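Local coordinates for protein endo-beta-1,4-mannanase (Alicyclobacillus acidocaldarius, PDB 4CD8) that hydrolyses internal beta-1,4-mannosidic bonds of mannan polysaccharides, as a family GH113 glycoside hydrolase, at residues K225-M230 against E272-G277; F8-I13 against F44-L49; G175-N180 against D193-I198. All coordinates share one frame; numbering follows the deposited sequence.

Interaction 1: residues K225-M230 against E272-G277; sequences KPLFFM and EPWFKG
Leu-227, Trp-274 and Lys-276 carry much of this contact. Leu-227 is held through both its backbone N-H and its backbone C=O. Its N donates to Trp-274 O at 2.9 Å. Its O accepts from Lys-276 N at 2.9 Å, so Phe-275 is the residue paired with it. The CB of Leu-227 lies at the edge of the Trp-274 indole, 4.3 Å from CE3. One face of that indole takes Phe-275 CB. In the ring plane, Trp-274 NE1 donates to Glu-272 OE1 at 2.7 Å, which helps set the indole's rotation. Glu-272 also forms a salt bridge with Arg-217.

Lys-276 rests its CG on Pro-226 CB, 3.6 Å away. The chain then bends at CD (chi2 -73°) and leaves, and NZ bonds to Leu-10 O. Two residues on from Leu-227, Phe-229 N donates to Gly-277 O at 3.0 Å. The Phe-229 ring crosses that of Phe-275, with planes at 52° and CE2 3.7 Å from CZ. An alanine in place of Phe-229 would probably open a gap beside CE1 and CZ of Phe-275 and leave that ring less firmly held. These are neighbouring parallel strands, 227-232 and 275-283, joined through helix 255-268: a beta-alpha-beta crossover of the TIM barrel.

Interaction 2: residues F8-I13 against F44-L49; sequences FDLGFI and FNWVTL
The Trp-46 indole meets Ile-13 and Leu-10 obliquely, while two polar atoms lie at its edge and in its plane: Asn-45 OD1 and a water. Ile-13 packs against the pyrrole part of the indole. Its CG1 is 3.8 Å from Trp-46 NE1 and its CG2 is 3.9 Å from Trp-46 CD1. Leu-10 reaches the six-membered ring instead, with CD1 4.2 Å from Trp-46 CZ2. The water accepts from Trp-46 NE1 at 2.9 Å and donates to Gly-11 O at 2.8 Å. It thus ties the indole to the backbone of the loop and helps fix the ring's rotation.

The second flat group is the Asn-45 amide. Its CG sits between the backbone N and the carbonyl carbon (chi1 60°). Its ND2 donates to Phe-12 O at 3.0 Å, and the acceptor lies close to the amide plane. The bond is fairly straight, at 163°. On the same amide, OD1 accepts from Arg-14 N. The Asn-45 side chain therefore grips the neighbouring backbone at two points, and both bonds hold it from turning over.

Ile-13 and Trp-46 also touch Met-279 of strand 275-283. The contact lies where strands 13-18 and 46-55 begin, a parallel pair, at the end of the TIM barrel where the strands have their N-termini, remote from the catalytic face in this fold.

Interaction 3: residues G175-N180 against D193-I198; sequences GLVTYN and DAVDLI
Two first torsions bring Asp-196 and Thr-178 to the opposing backbone. In Asp-196, CG stands beside its own backbone N (chi1 -54°), and the carboxylate reaches the strand 176-182. In Thr-178, OG1 is anti to the backbone N (chi1 -167°) and meets Leu-197 O.

Both the N-H and the C=O of Val-177 are engaged. Its N donates to Asp-196 OD2 at 2.9 Å, on the anti side of the carboxylate and 23° out of its plane. Its O takes Asp-196 N at 2.9 Å and, weakly, Leu-197 N. The carboxylate thus serves as acceptor for a strand N-H. The same OD2 forms a salt bridge with Arg-170, which probably steadies the carboxylate. Thr-178 OG1 donates to Leu-197 O at 2.7 Å, coming in from above the carbonyl plane, and also bonds to Ser-199 OG. No partner is found for the buried N of Tyr-179; near it lies Val-195 CG1, at 4.1 Å.

Apolar contacts fill in around these bonds. Val-177 CG1 meets Val-195 CG1 at 4.2 Å, the two side chains crossing at about a right angle. Leu-176 CD2 lies 4.0 Å from Asp-196 CB.

The two strands are parallel neighbours in the barrel, and no alpha helix lies in the chain between them. Strand 145-150 flanks 176-182, and strand 227-232 flanks 197-201. Helix 159-172 packs outside, its Ile-166 on Val-195 and its Arg-170 on Val-177. On the inner side, Thr-178 meets Phe-228.

All three contacts reach one curled sheet. Interactions 1 and 3 are mostly buried and join at strands 197-201 and 227-232: Phe-228 N bonds to Ile-198 O, and Ile-198 N to Pro-226 O. Interaction 2 is partly buried, and one of its segments is loop. It meets interaction 1 where Lys-276 O takes Ile-13 N, and interaction 3 through Leu-10, which packs on Leu-176 and Leu-197. The chemistry differs accordingly. Interaction 1 relies on regular backbone bonds and aromatic rings. Interaction 2 uses a side-chain amide and a water. Interaction 3 replaces part of the strand pairing with a carboxylate and a hydroxyl.

Interaction 1: residues K225-M230 against E272-G277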
loop_
_atom_site.group_PDB
_atom_site.type_symbol
_atom_site.label_atom_id
_atom_site.label_comp_id
_atom_site.label_asym_id
_atom_site.label_seq_id
_atom_site.Cartn_x
_atom_site.Cartn_y
_atom_site.Cartn_z
ATOM N N LYS A 225 8.894 -1.762 17.293
ATOM C CA LYS A 225 8.300 -0.837 16.347
ATOM C C LYS A 225 6.828 -1.181 16.260
ATOM O O LYS A 225 6.479 -2.373 16.341
ATOM C CB LYS A 225 8.810 -1.058 14.906
ATOM C CG LYS A 225 10.283 -0.860 14.648
ATOM C CD LYS A 225 10.563 0.570 14.283
ATOM C CE LYS A 225 12.050 0.794 14.209
ATOM N NZ LYS A 225 12.252 2.218 14.355
ATOM N N PRO A 226 5.968 -0.165 16.044
ATOM C CA PRO A 226 4.585 -0.550 15.734
ATOM C C PRO A 226 4.459 -1.183 14.361
ATOM O O PRO A 226 5.294 -0.963 13.480
ATOM C CB PRO A 226 3.822 0.773 15.727
ATOM C CG PRO A 226 4.751 1.732 16.415
ATOM C CD PRO A 226 6.132 1.287 16.019
ATOM N N LEU A 227 3.401 -1.950 14.227
ATOM C CA LEU A 227 3.106 -2.665 12.992
ATOM C C LEU A 227 1.697 -2.329 12.513
ATOM O O LEU A 227 0.749 -2.359 13.300
ATOM C CB LEU A 227 3.238 -4.184 13.201
ATOM C CG LEU A 227 3.076 -5.103 11.962
ATOM C CD1 LEU A 227 3.946 -6.345 12.171
ATOM C CD2 LEU A 227 1.633 -5.501 11.620
ATOM N N PHE A 228 1.550 -2.065 11.193
ATOM C CA PHE A 228 0.224 -1.929 10.645
ATOM C C PHE A 228 0.176 -2.536 9.255
ATOM O O PHE A 228 1.183 -3.019 8.745
ATOM C CB PHE A 228 -0.221 -0.471 10.652
ATOM C CG PHE A 228 0.381 0.378 9.559
ATOM C CD1 PHE A 228 1.660 0.863 9.653
ATOM C CD2 PHE A 228 -0.362 0.680 8.405
ATOM C CE1 PHE A 228 2.202 1.668 8.645
ATOM C CE2 PHE A 228 0.164 1.478 7.408
ATOM C CZ PHE A 228 1.455 1.984 7.530
ATOM N N PHE A 229 -1.035 -2.579 8.693
ATOM C CA PHE A 229 -1.206 -3.179 7.387
ATOM C C PHE A 229 -1.268 -2.073 6.310
ATOM O O PHE A 229 -2.222 -1.307 6.249
ATOM C CB PHE A 229 -2.474 -4.025 7.350
ATOM C CG PHE A 229 -2.523 -5.110 8.399
ATOM C CD1 PHE A 229 -1.371 -5.768 8.821
ATOM C CD2 PHE A 229 -3.737 -5.487 8.954
ATOM C CE1 PHE A 229 -1.425 -6.767 9.790
ATOM C CE2 PHE A 229 -3.803 -6.478 9.901
ATOM C CZ PHE A 229 -2.651 -7.130 10.316
ATOM N N MET A 230 -0.203 -1.980 5.508
ATOM C CA MET A 230 -0.171 -1.037 4.378
ATOM C C MET A 230 -1.097 -1.433 3.239
ATOM O O MET A 230 -1.487 -0.557 2.503
ATOM C CB MET A 230 1.252 -0.743 3.868
ATOM C CG MET A 230 1.865 0.527 4.455
ATOM S SD MET A 230 0.997 2.068 4.055
ATOM C CE MET A 230 1.000 2.140 2.298
ATOM N N GLU A 272 -4.369 -4.038 20.993
ATOM C CA GLU A 272 -3.084 -3.958 21.690
ATOM C C GLU A 272 -2.230 -2.871 21.068
ATOM O O GLU A 272 -2.313 -2.628 19.868
ATOM C CB GLU A 272 -2.382 -5.310 21.647
ATOM C CG GLU A 272 -3.136 -6.333 22.470
ATOM C CD GLU A 272 -2.612 -7.741 22.331
ATOM O OE1 GLU A 272 -1.587 -7.966 21.671
ATOM O OE2 GLU A 272 -3.249 -8.635 22.906
ATOM N N PRO A 273 -1.390 -2.204 21.891
ATOM C CA PRO A 273 -0.671 -1.000 21.403
ATOM C C PRO A 273 0.308 -1.183 20.227
ATOM O O PRO A 273 0.629 -0.207 19.545
ATOM C CB PRO A 273 0.053 -0.469 22.653
ATOM C CG PRO A 273 -0.067 -1.553 23.712
ATOM C CD PRO A 273 -1.250 -2.409 23.349
ATOM N N TRP A 274 0.815 -2.405 20.041
ATOM C CA TRP A 274 1.753 -2.702 18.947
ATOM C C TRP A 274 1.130 -2.646 17.558
ATOM O O TRP A 274 1.847 -2.508 16.565
ATOM C CB TRP A 274 2.413 -4.079 19.148
ATOM C CG TRP A 274 1.445 -5.210 19.119
ATOM C CD1 TRP A 274 0.815 -5.763 20.190
ATOM C CD2 TRP A 274 0.950 -5.902 17.960
ATOM N NE1 TRP A 274 -0.026 -6.753 19.785
ATOM C CE2 TRP A 274 0.040 -6.871 18.423
ATOM C CE3 TRP A 274 1.206 -5.813 16.581
ATOM C CZ2 TRP A 274 -0.643 -7.717 17.569
ATOM C CZ3 TRP A 274 0.532 -6.681 15.726
ATOM C CH2 TRP A 274 -0.379 -7.615 16.223
ATOM N N PHE A 275 -0.188 -2.750 17.508
ATOM C CA PHE A 275 -0.889 -2.757 16.224
ATOM C C PHE A 275 -1.495 -1.373 15.952
ATOM O O PHE A 275 -2.287 -0.838 16.747
ATOM C CB PHE A 275 -1.974 -3.796 16.223
ATOM C CG PHE A 275 -2.748 -3.838 14.938
ATOM C CD1 PHE A 275 -2.099 -4.014 13.757
ATOM C CD2 PHE A 275 -4.123 -3.679 14.931
ATOM C CE1 PHE A 275 -2.810 -4.054 12.558
ATOM C CE2 PHE A 275 -4.835 -3.750 13.760
ATOM C CZ PHE A 275 -4.161 -3.923 12.562
ATOM N N LYS A 276 -1.115 -0.797 14.823
ATOM C CA LYS A 276 -1.487 0.564 14.514
ATOM C C LYS A 276 -2.448 0.721 13.328
ATOM O O LYS A 276 -2.747 1.818 12.943
ATOM C CB LYS A 276 -0.236 1.411 14.311
ATOM C CG LYS A 276 0.401 1.785 15.632
ATOM C CD LYS A 276 -0.398 2.842 16.373
ATOM C CE LYS A 276 0.415 3.327 17.558
ATOM N NZ LYS A 276 -0.393 4.187 18.455
ATOM N N GLY A 277 -3.032 -0.385 12.873
ATOM C CA GLY A 277 -4.245 -0.292 12.075
ATOM C C GLY A 277 -4.156 -0.701 10.635
ATOM O O GLY A 277 -3.334 -1.542 10.242
#

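Interaction 2: residues F8-I13 against F44-L49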
loop_
_atom_site.group_PDB
_atom_site.type_symbol
_atom_site.label_atom_id
_atom_site.label_comp_id
_atom_site.label_asym_id
_atom_site.label_seq_id
_atom_site.Cartn_x
_atom_site.Cartn_y
_atom_site.Cartn_z
ATOM N N PHE A 8 5.100 5.820 18.209
ATOM C CA PHE A 8 4.530 4.987 19.264
ATOM C C PHE A 8 3.094 5.447 19.562
ATOM O O PHE A 8 2.211 4.616 19.795
ATOM C CB PHE A 8 5.412 5.023 20.523
ATOM N N ASP A 9 2.866 6.764 19.503
ATOM C CA ASP A 9 1.545 7.350 19.761
ATOM C C ASP A 9 0.910 7.943 18.505
ATOM O O ASP A 9 0.004 8.770 18.571
ATOM C CB ASP A 9 1.692 8.420 20.809
ATOM C CG ASP A 9 2.554 7.968 21.931
ATOM O OD1 ASP A 9 2.211 6.977 22.606
ATOM O OD2 ASP A 9 3.624 8.546 22.105
ATOM N N LEU A 10 1.407 7.527 17.349
ATOM C CA LEU A 10 0.645 7.705 16.112
ATOM C C LEU A 10 -0.787 7.275 16.381
ATOM O O LEU A 10 -1.005 6.225 16.987
ATOM C CB LEU A 10 1.244 6.857 14.997
ATOM C CG LEU A 10 0.466 6.782 13.688
ATOM C CD1 LEU A 10 0.437 8.116 12.960
ATOM C CD2 LEU A 10 1.071 5.676 12.844
ATOM N N GLY A 11 -1.759 8.057 15.892
ATOM C CA GLY A 11 -3.145 7.662 16.007
ATOM C C GLY A 11 -3.437 6.422 15.160
ATOM O O GLY A 11 -2.907 6.250 14.075
ATOM N N PHE A 12 -4.302 5.576 15.662
ATOM C CA PHE A 12 -4.646 4.324 14.991
ATOM C C PHE A 12 -5.127 4.636 13.608
ATOM O O PHE A 12 -5.930 5.557 13.435
ATOM C CB PHE A 12 -5.765 3.654 15.759
ATOM C CG PHE A 12 -6.008 2.239 15.356
ATOM C CD1 PHE A 12 -5.240 1.211 15.882
ATOM C CD2 PHE A 12 -6.993 1.929 14.427
ATOM C CE1 PHE A 12 -5.477 -0.101 15.519
ATOM C CE2 PHE A 12 -7.243 0.615 14.079
ATOM C CZ PHE A 12 -6.496 -0.401 14.599
ATOM N N ILE A 13 -4.600 3.888 12.621
ATOM C CA ILE A 13 -4.820 4.168 11.208
ATOM C C ILE A 13 -6.097 3.487 10.709
ATOM O O ILE A 13 -6.270 2.260 10.843
ATOM C CB ILE A 13 -3.626 3.677 10.379
ATOM C CG1 ILE A 13 -2.368 4.503 10.704
ATOM C CG2 ILE A 13 -3.917 3.804 8.889
ATOM C CD1 ILE A 13 -1.094 3.882 10.202
ATOM N N PHE A 44 -12.510 7.437 7.729
ATOM C CA PHE A 44 -11.087 7.254 7.495
ATOM C C PHE A 44 -10.332 8.489 7.926
ATOM O O PHE A 44 -10.776 9.604 7.704
ATOM C CB PHE A 44 -10.796 7.040 6.011
ATOM C CG PHE A 44 -11.492 5.869 5.392
ATOM C CD1 PHE A 44 -11.781 4.742 6.111
ATOM C CD2 PHE A 44 -11.780 5.886 4.038
ATOM C CE1 PHE A 44 -12.407 3.655 5.533
ATOM C CE2 PHE A 44 -12.407 4.807 3.446
ATOM C CZ PHE A 44 -12.711 3.686 4.194
ATOM N N ASN A 45 -9.192 8.262 8.558
ATOM C CA ASN A 45 -8.296 9.349 8.856
ATOM C C ASN A 45 -7.071 9.439 7.936
ATOM O O ASN A 45 -6.351 10.440 7.965
ATOM C CB ASN A 45 -7.936 9.322 10.339
ATOM C CG ASN A 45 -7.242 8.048 10.773
ATOM O OD1 ASN A 45 -7.060 7.100 10.022
ATOM N ND2 ASN A 45 -6.840 8.030 12.019
ATOM N N TRP A 46 -6.863 8.417 7.092
ATOM C CA TRP A 46 -5.719 8.344 6.191
ATOM C C TRP A 46 -6.175 7.936 4.775
ATOM O O TRP A 46 -7.076 7.123 4.602
ATOM C CB TRP A 46 -4.727 7.278 6.663
ATOM C CG TRP A 46 -3.782 7.704 7.737
ATOM C CD1 TRP A 46 -4.004 7.661 9.065
ATOM C CD2 TRP A 46 -2.457 8.227 7.561
ATOM N NE1 TRP A 46 -2.909 8.150 9.738
ATOM C CE2 TRP A 46 -1.942 8.502 8.844
ATOM C CE3 TRP A 46 -1.661 8.501 6.443
ATOM C CZ2 TRP A 46 -0.663 9.016 9.032
ATOM C CZ3 TRP A 46 -0.397 9.017 6.619
ATOM C CH2 TRP A 46 0.094 9.278 7.923
ATOM N N VAL A 47 -5.443 8.434 3.795
ATOM C CA VAL A 47 -5.491 7.920 2.415
ATOM C C VAL A 47 -4.074 7.661 1.960
ATOM O O VAL A 47 -3.166 8.433 2.310
ATOM C CB VAL A 47 -6.219 8.901 1.494
ATOM C CG1 VAL A 47 -5.485 10.220 1.332
ATOM C CG2 VAL A 47 -6.490 8.272 0.139
ATOM N N THR A 48 -3.873 6.599 1.175
ATOM C CA THR A 48 -2.611 6.363 0.543
ATOM C C THR A 48 -2.762 6.638 -0.942
ATOM O O THR A 48 -3.682 6.056 -1.613
ATOM C CB THR A 48 -2.078 4.942 0.781
ATOM O OG1 THR A 48 -1.757 4.783 2.161
ATOM C CG2 THR A 48 -0.851 4.657 -0.002
ATOM N N LEU A 49 -1.914 7.494 -1.471
ATOM C CA LEU A 49 -1.888 7.739 -2.916
ATOM C C LEU A 49 -0.852 6.783 -3.467
ATOM O O LEU A 49 0.346 6.959 -3.270
ATOM C CB LEU A 49 -1.494 9.192 -3.215
ATOM C CG LEU A 49 -2.450 10.235 -2.609
ATOM C CD1 LEU A 49 -1.952 11.632 -2.867
ATOM C CD2 LEU A 49 -3.854 10.019 -3.147
HETATM O O HOH W 1 -2.809 8.605 12.585
#

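Interaction 3: residues G175-N180 against D193-I198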
loop_
_atom_site.group_PDB
_atom_site.type_symbol
_atom_site.label_atom_id
_atom_site.label_comp_id
_atom_site.label_asym_id
_atom_site.label_seq_id
_atom_site.Cartn_x
_atom_site.Cartn_y
_atom_site.Cartn_z
ATOM N N GLY A 175 9.063 13.041 7.262
ATOM C CA GLY A 175 7.871 12.436 7.843
ATOM C C GLY A 175 8.062 10.989 8.216
ATOM O O GLY A 175 9.186 10.475 8.258
ATOM N N LEU A 176 6.955 10.294 8.481
ATOM C CA LEU A 176 7.035 8.877 8.824
ATOM C C LEU A 176 7.387 8.055 7.599
ATOM O O LEU A 176 6.861 8.306 6.498
ATOM C CB LEU A 176 5.690 8.388 9.359
ATOM C CG LEU A 176 5.291 9.005 10.696
ATOM C CD1 LEU A 176 3.814 8.751 10.904
ATOM C CD2 LEU A 176 6.075 8.312 11.798
ATOM N N VAL A 177 8.229 7.063 7.790
ATOM C CA VAL A 177 8.686 6.191 6.730
ATOM C C VAL A 177 8.324 4.767 7.089
ATOM O O VAL A 177 8.569 4.303 8.189
ATOM C CB VAL A 177 10.208 6.297 6.426
ATOM C CG1 VAL A 177 10.627 5.250 5.398
ATOM C CG2 VAL A 177 10.522 7.683 5.900
ATOM N N THR A 178 7.674 4.077 6.154
ATOM C CA THR A 178 7.442 2.657 6.300
ATOM C C THR A 178 7.971 1.921 5.072
ATOM O O THR A 178 8.169 2.563 4.032
ATOM C CB THR A 178 5.939 2.353 6.500
ATOM O OG1 THR A 178 5.791 1.004 6.945
ATOM C CG2 THR A 178 5.115 2.587 5.191
ATOM N N TYR A 179 8.227 0.622 5.249
ATOM C CA TYR A 179 8.398 -0.328 4.120
ATOM C C TYR A 179 7.277 -1.329 4.302
ATOM O O TYR A 179 7.045 -1.818 5.399
ATOM C CB TYR A 179 9.756 -1.055 4.230
ATOM C CG TYR A 179 9.847 -2.176 3.235
ATOM C CD1 TYR A 179 9.985 -1.871 1.890
ATOM C CD2 TYR A 179 9.775 -3.481 3.612
ATOM C CE1 TYR A 179 10.019 -2.881 0.946
ATOM C CE2 TYR A 179 9.819 -4.504 2.675
ATOM C CZ TYR A 179 9.930 -4.178 1.353
ATOM O OH TYR A 179 9.950 -5.190 0.462
ATOM N N ASN A 180 6.614 -1.664 3.193
ATOM C CA ASN A 180 5.475 -2.574 3.136
ATOM C C ASN A 180 5.949 -3.898 2.601
ATOM O O ASN A 180 6.189 -4.025 1.381
ATOM C CB ASN A 180 4.444 -1.850 2.239
ATOM C CG ASN A 180 3.253 -2.661 1.749
ATOM O OD1 ASN A 180 2.495 -2.071 0.991
ATOM N ND2 ASN A 180 3.028 -3.889 2.193
ATOM N N ASP A 193 14.726 -1.790 11.509
ATOM C CA ASP A 193 15.280 -0.685 12.285
ATOM C C ASP A 193 15.466 0.621 11.504
ATOM O O ASP A 193 15.534 1.699 12.094
ATOM C CB ASP A 193 16.614 -1.114 12.899
ATOM C CG ASP A 193 17.639 -1.476 11.848
ATOM O OD1 ASP A 193 17.482 -2.530 11.208
ATOM O OD2 ASP A 193 18.576 -0.721 11.592
ATOM N N ALA A 194 15.504 0.560 10.178
ATOM C CA ALA A 194 15.706 1.721 9.355
ATOM C C ALA A 194 14.429 2.454 9.039
ATOM O O ALA A 194 14.476 3.505 8.457
ATOM C CB ALA A 194 16.446 1.349 8.064
ATOM N N VAL A 195 13.281 1.884 9.418
ATOM C CA VAL A 195 12.030 2.551 9.200
ATOM C C VAL A 195 11.302 2.872 10.500
ATOM O O VAL A 195 11.668 2.399 11.544
ATOM C CB VAL A 195 11.115 1.797 8.212
ATOM C CG1 VAL A 195 11.861 1.560 6.895
ATOM C CG2 VAL A 195 10.630 0.498 8.810
ATOM N N ASP A 196 10.302 3.744 10.423
ATOM C CA ASP A 196 9.530 4.127 11.625
ATOM C C ASP A 196 8.443 3.163 12.007
ATOM O O ASP A 196 8.074 3.025 13.164
ATOM C CB ASP A 196 8.963 5.525 11.435
ATOM C CG ASP A 196 10.053 6.532 11.076
ATOM O OD1 ASP A 196 11.113 6.497 11.728
ATOM O OD2 ASP A 196 9.881 7.352 10.178
ATOM N N LEU A 197 7.837 2.562 10.980
ATOM C CA LEU A 197 6.697 1.672 11.147
ATOM C C LEU A 197 6.881 0.439 10.293
ATOM O O LEU A 197 7.259 0.542 9.120
ATOM C CB LEU A 197 5.384 2.345 10.700
ATOM C CG LEU A 197 5.007 3.617 11.454
ATOM C CD1 LEU A 197 4.108 4.501 10.607
ATOM C CD2 LEU A 197 4.333 3.222 12.762
ATOM N N ILE A 198 6.580 -0.704 10.871
ATOM C CA ILE A 198 6.577 -1.961 10.117
ATOM C C ILE A 198 5.213 -2.072 9.459
ATOM O O ILE A 198 4.227 -1.836 10.114
ATOM C CB ILE A 198 6.781 -3.173 11.065
ATOM C CG1 ILE A 198 8.176 -3.115 11.668
ATOM C CG2 ILE A 198 6.663 -4.468 10.337
ATOM C CD1 ILE A 198 8.432 -4.110 12.779
#